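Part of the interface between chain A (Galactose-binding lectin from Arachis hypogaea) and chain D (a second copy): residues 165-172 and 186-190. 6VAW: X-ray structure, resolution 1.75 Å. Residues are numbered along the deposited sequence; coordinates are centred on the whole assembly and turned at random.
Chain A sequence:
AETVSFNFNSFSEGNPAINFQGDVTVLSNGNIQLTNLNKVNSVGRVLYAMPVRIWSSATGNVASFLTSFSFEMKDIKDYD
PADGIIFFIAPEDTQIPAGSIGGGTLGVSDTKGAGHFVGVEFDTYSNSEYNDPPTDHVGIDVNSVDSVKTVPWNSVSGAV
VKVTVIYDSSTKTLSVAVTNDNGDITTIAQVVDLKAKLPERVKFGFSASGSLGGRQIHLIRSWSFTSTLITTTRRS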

ATOM      1  N   VAL A 165       4.796 -15.045  -7.807  1.00 19.14           N
ATOM      2  CA  VAL A 165       4.190 -15.356  -9.083  1.00 19.01           C
ATOM      3  C   VAL A 165       3.860 -14.044  -9.815  1.00 21.50           C
ATOM      4  O   VAL A 165       3.255 -13.128  -9.266  1.00 21.68           O
ATOM      5  CB  VAL A 165       2.938 -16.265  -8.942  1.00 22.26           C
ATOM      6  CG1 VAL A 165       2.370 -16.598 -10.301  1.00 21.85           C
ATOM      7  CG2 VAL A 165       3.233 -17.551  -8.153  1.00 22.43           C
ATOM      8  N   ILE A 166       4.229 -13.997 -11.100  1.00 19.06           N
ATOM      9  CA  ILE A 166       3.950 -12.837 -11.956  1.00 18.78           C
ATOM     10  C   ILE A 166       3.163 -13.325 -13.153  1.00 20.35           C
ATOM     11  O   ILE A 166       3.651 -14.206 -13.875  1.00 20.11           O
ATOM     12  CB  ILE A 166       5.214 -12.066 -12.430  1.00 20.73           C
ATOM     13  CG1 ILE A 166       6.044 -11.496 -11.276  1.00 21.22           C
ATOM     14  CG2 ILE A 166       4.840 -10.950 -13.440  1.00 22.83           C
ATOM     15  CD1 ILE A 166       7.432 -10.992 -11.747  1.00 22.06           C
ATOM     16  N   TYR A 167       1.980 -12.729 -13.391  1.00 17.15           N
ATOM     17  CA  TYR A 167       1.253 -13.015 -14.628  1.00 15.52           C
ATOM     18  C   TYR A 167       1.280 -11.753 -15.479  1.00 20.10           C
ATOM     19  O   TYR A 167       0.788 -10.704 -15.052  1.00 17.84           O
ATOM     20  CB  TYR A 167      -0.172 -13.533 -14.401  1.00 17.55           C
ATOM     21  CG  TYR A 167      -0.870 -13.879 -15.697  1.00 18.57           C
ATOM     22  CD1 TYR A 167      -0.489 -14.996 -16.442  1.00 20.59           C
ATOM     23  CD2 TYR A 167      -1.820 -13.023 -16.250  1.00 19.32           C
ATOM     24  CE1 TYR A 167      -1.081 -15.284 -17.673  1.00 21.10           C
ATOM     25  CE2 TYR A 167      -2.422 -13.303 -17.474  1.00 18.30           C
ATOM     26  CZ  TYR A 167      -2.057 -14.442 -18.180  1.00 23.95           C
ATOM     27  OH  TYR A 167      -2.668 -14.757 -19.373  1.00 25.43           O
ATOM     28  N   ASP A 168       1.952 -11.822 -16.626  1.00 20.55           N
ATOM     29  CA  ASP A 168       2.041 -10.699 -17.561  1.00 19.80           C
ATOM     30  C   ASP A 168       0.955 -10.873 -18.640  1.00 22.86           C
ATOM     31  O   ASP A 168       1.093 -11.736 -19.503  1.00 22.97           O
ATOM     32  CB  ASP A 168       3.433 -10.623 -18.206  1.00 20.59           C
ATOM     33  CG  ASP A 168       3.492  -9.514 -19.244  1.00 23.71           C
ATOM     34  OD1 ASP A 168       3.362  -8.329 -18.864  1.00 24.52           O
ATOM     35  OD2 ASP A 168       3.600  -9.825 -20.421  1.00 22.89           O
ATOM     36  N   SER A 169      -0.103 -10.071 -18.601  1.00 22.63           N
ATOM     37  CA  SER A 169      -1.234 -10.246 -19.532  1.00 22.79           C
ATOM     38  C   SER A 169      -0.861 -10.131 -21.025  1.00 28.25           C
ATOM     39  O   SER A 169      -1.341 -10.967 -21.790  1.00 29.55           O
ATOM     40  CB  SER A 169      -2.378  -9.290 -19.208  1.00 27.01           C
ATOM     41  OG  SER A 169      -2.021  -7.931 -19.389  1.00 35.40           O
ATOM     42  N   SER A 170       0.023  -9.174 -21.428  1.00 25.70           N
ATOM     43  CA  SER A 170       0.423  -8.972 -22.841  1.00 26.04           C
ATOM     44  C   SER A 170       1.055 -10.240 -23.484  1.00 27.71           C
ATOM     45  O   SER A 170       0.673 -10.619 -24.604  1.00 27.29           O
ATOM     46  CB  SER A 170       1.385  -7.793 -22.965  1.00 30.87           C
ATOM     47  OG  SER A 170       1.743  -7.556 -24.315  1.00 42.05           O
ATOM     48  N   THR A 171       1.971 -10.902 -22.782  1.00 21.72           N
ATOM     49  CA  THR A 171       2.640 -12.126 -23.279  1.00 20.65           C
ATOM     50  C   THR A 171       1.923 -13.401 -22.818  1.00 22.94           C
ATOM     51  O   THR A 171       2.279 -14.498 -23.266  1.00 21.70           O
ATOM     52  CB  THR A 171       4.110 -12.210 -22.831  1.00 24.68           C
ATOM     53  OG1 THR A 171       4.135 -12.254 -21.410  1.00 22.66           O
ATOM     54  CG2 THR A 171       4.956 -11.102 -23.384  1.00 22.52           C
ATOM     55  N   LYS A 172       0.943 -13.254 -21.899  1.00 21.37           N
ATOM     56  CA  LYS A 172       0.156 -14.353 -21.303  1.00 20.74           C
ATOM     57  C   LYS A 172       1.111 -15.310 -20.518  1.00 21.38           C
ATOM     58  O   LYS A 172       0.827 -16.496 -20.369  1.00 21.40           O
ATOM     59  CB  LYS A 172      -0.664 -15.113 -22.376  1.00 21.42           C
ATOM     60  CG  LYS A 172      -1.658 -14.203 -23.105  1.00 33.15           C
ATOM     61  CD  LYS A 172      -2.322 -14.868 -24.309  1.00 51.15           C
ATOM     62  CE  LYS A 172      -3.340 -13.955 -24.972  1.00 70.48           C
ATOM     63  NZ  LYS A 172      -2.707 -12.810 -25.687  1.00 83.78           N
TER
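Chain D, residues 186-190: TTIAQ

This is a small, nearly perpendicular crossing of two strands, held at its centre by one buried aspartate that serves both chains. Residues 186-190 of chain D are extended throughout and run at 83° to strand 165-168 of chain A, the axes approaching to 6.8 Å. Near the crossing A:Asp168 faces D:Thr187, their CA atoms 5.6 Å apart. As expected of a strand, side chains alternate: D:Thr187 and D:Ala189 point toward chain A, whereas D:Thr186, D:Ile188 and D:Gln190 point away.

D:Thr187, with chi1 in the p well, donates a hydrogen bond from OG1 to OD1 of A:Asp168 at 2.7 Å. Threonine suits this site because its methyl serves the apolar side of the contact: CG2 lies 4.2 Å from CG2 of A:Ile166. The other carboxylate oxygen, OD2 of A:Asp168, accepts bonds from A:Thr171 OG1 (2.7 Å) and N (3.1 Å), which fix the turn after the strand. A water also donates to this OD2 (2.7 Å) and accepts from the backbone N of D:Ala189 (3.0 Å), linking the chains. The small side chain of D:Ala189 fits closely here, its CB 3.8 Å from A:Asp168 OD2 and 3.7 Å from A:Thr171 OG1, while A:Thr171 CG2 packs 3.3 Å from D:Ala189 O.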

ATOM      1  N   THR D 186       2.148  -2.724 -12.852  1.00 20.61           N
ATOM      2  CA  THR D 186       2.536  -2.648 -14.272  1.00 19.58           C
ATOM      3  C   THR D 186       3.451  -3.849 -14.522  1.00 21.91           C
ATOM      4  O   THR D 186       4.334  -4.093 -13.695  1.00 22.76           O
ATOM      5  CB  THR D 186       3.252  -1.319 -14.561  1.00 25.85           C
ATOM      6  OG1 THR D 186       2.428  -0.229 -14.148  1.00 28.64           O
ATOM      7  CG2 THR D 186       3.632  -1.155 -16.032  1.00 26.62           C
ATOM      8  N   THR D 187       3.218  -4.621 -15.592  1.00 17.85           N
ATOM      9  CA  THR D 187       4.074  -5.778 -15.894  1.00 18.69           C
ATOM     10  C   THR D 187       4.583  -5.699 -17.319  1.00 21.98           C
ATOM     11  O   THR D 187       3.931  -5.108 -18.194  1.00 20.25           O
ATOM     12  CB  THR D 187       3.378  -7.140 -15.663  1.00 26.04           C
ATOM     13  OG1 THR D 187       2.324  -7.310 -16.615  1.00 25.95           O
ATOM     14  CG2 THR D 187       2.874  -7.330 -14.244  1.00 27.81           C
ATOM     15  N   ILE D 188       5.706  -6.373 -17.559  1.00 19.40           N
ATOM     16  CA  ILE D 188       6.301  -6.485 -18.889  1.00 18.69           C
ATOM     17  C   ILE D 188       7.148  -7.743 -18.853  1.00 20.91           C
ATOM     18  O   ILE D 188       7.824  -7.984 -17.861  1.00 19.85           O
ATOM     19  CB  ILE D 188       7.104  -5.206 -19.338  1.00 21.27           C
ATOM     20  CG1 ILE D 188       7.488  -5.293 -20.850  1.00 21.26           C
ATOM     21  CG2 ILE D 188       8.324  -4.865 -18.429  1.00 20.43           C
ATOM     22  CD1 ILE D 188       8.126  -4.064 -21.420  1.00 21.65           C
ATOM     23  N   ALA D 189       7.101  -8.535 -19.930  1.00 17.38           N
ATOM     24  CA  ALA D 189       7.884  -9.749 -20.038  1.00 16.79           C
ATOM     25  C   ALA D 189       8.378  -9.924 -21.469  1.00 20.69           C
ATOM     26  O   ALA D 189       7.712  -9.508 -22.423  1.00 19.70           O
ATOM     27  CB  ALA D 189       7.082 -10.944 -19.588  1.00 18.25           C
ATOM     28  N   GLN D 190       9.538 -10.523 -21.623  1.00 20.59           N
ATOM     29  CA  GLN D 190      10.162 -10.711 -22.932  1.00 18.74           C
ATOM     30  C   GLN D 190      11.159 -11.860 -22.890  1.00 21.57           C
ATOM     31  O   GLN D 190      11.911 -11.980 -21.913  1.00 20.77           O
ATOM     32  CB  GLN D 190      10.898  -9.415 -23.329  1.00 19.48           C
ATOM     33  CG  GLN D 190      11.788  -9.495 -24.565  1.00 24.24           C
ATOM     34  CD  GLN D 190      10.980  -9.711 -25.820  1.00 29.01           C
ATOM     35  OE1 GLN D 190      10.001  -9.011 -26.085  1.00 26.36           O
ATOM     36  NE2 GLN D 190      11.352 -10.700 -26.610  1.00 27.59           N
TER
HETATM   37  O   HOH W   1       4.814  -7.725 -21.715  1.00 18.98           O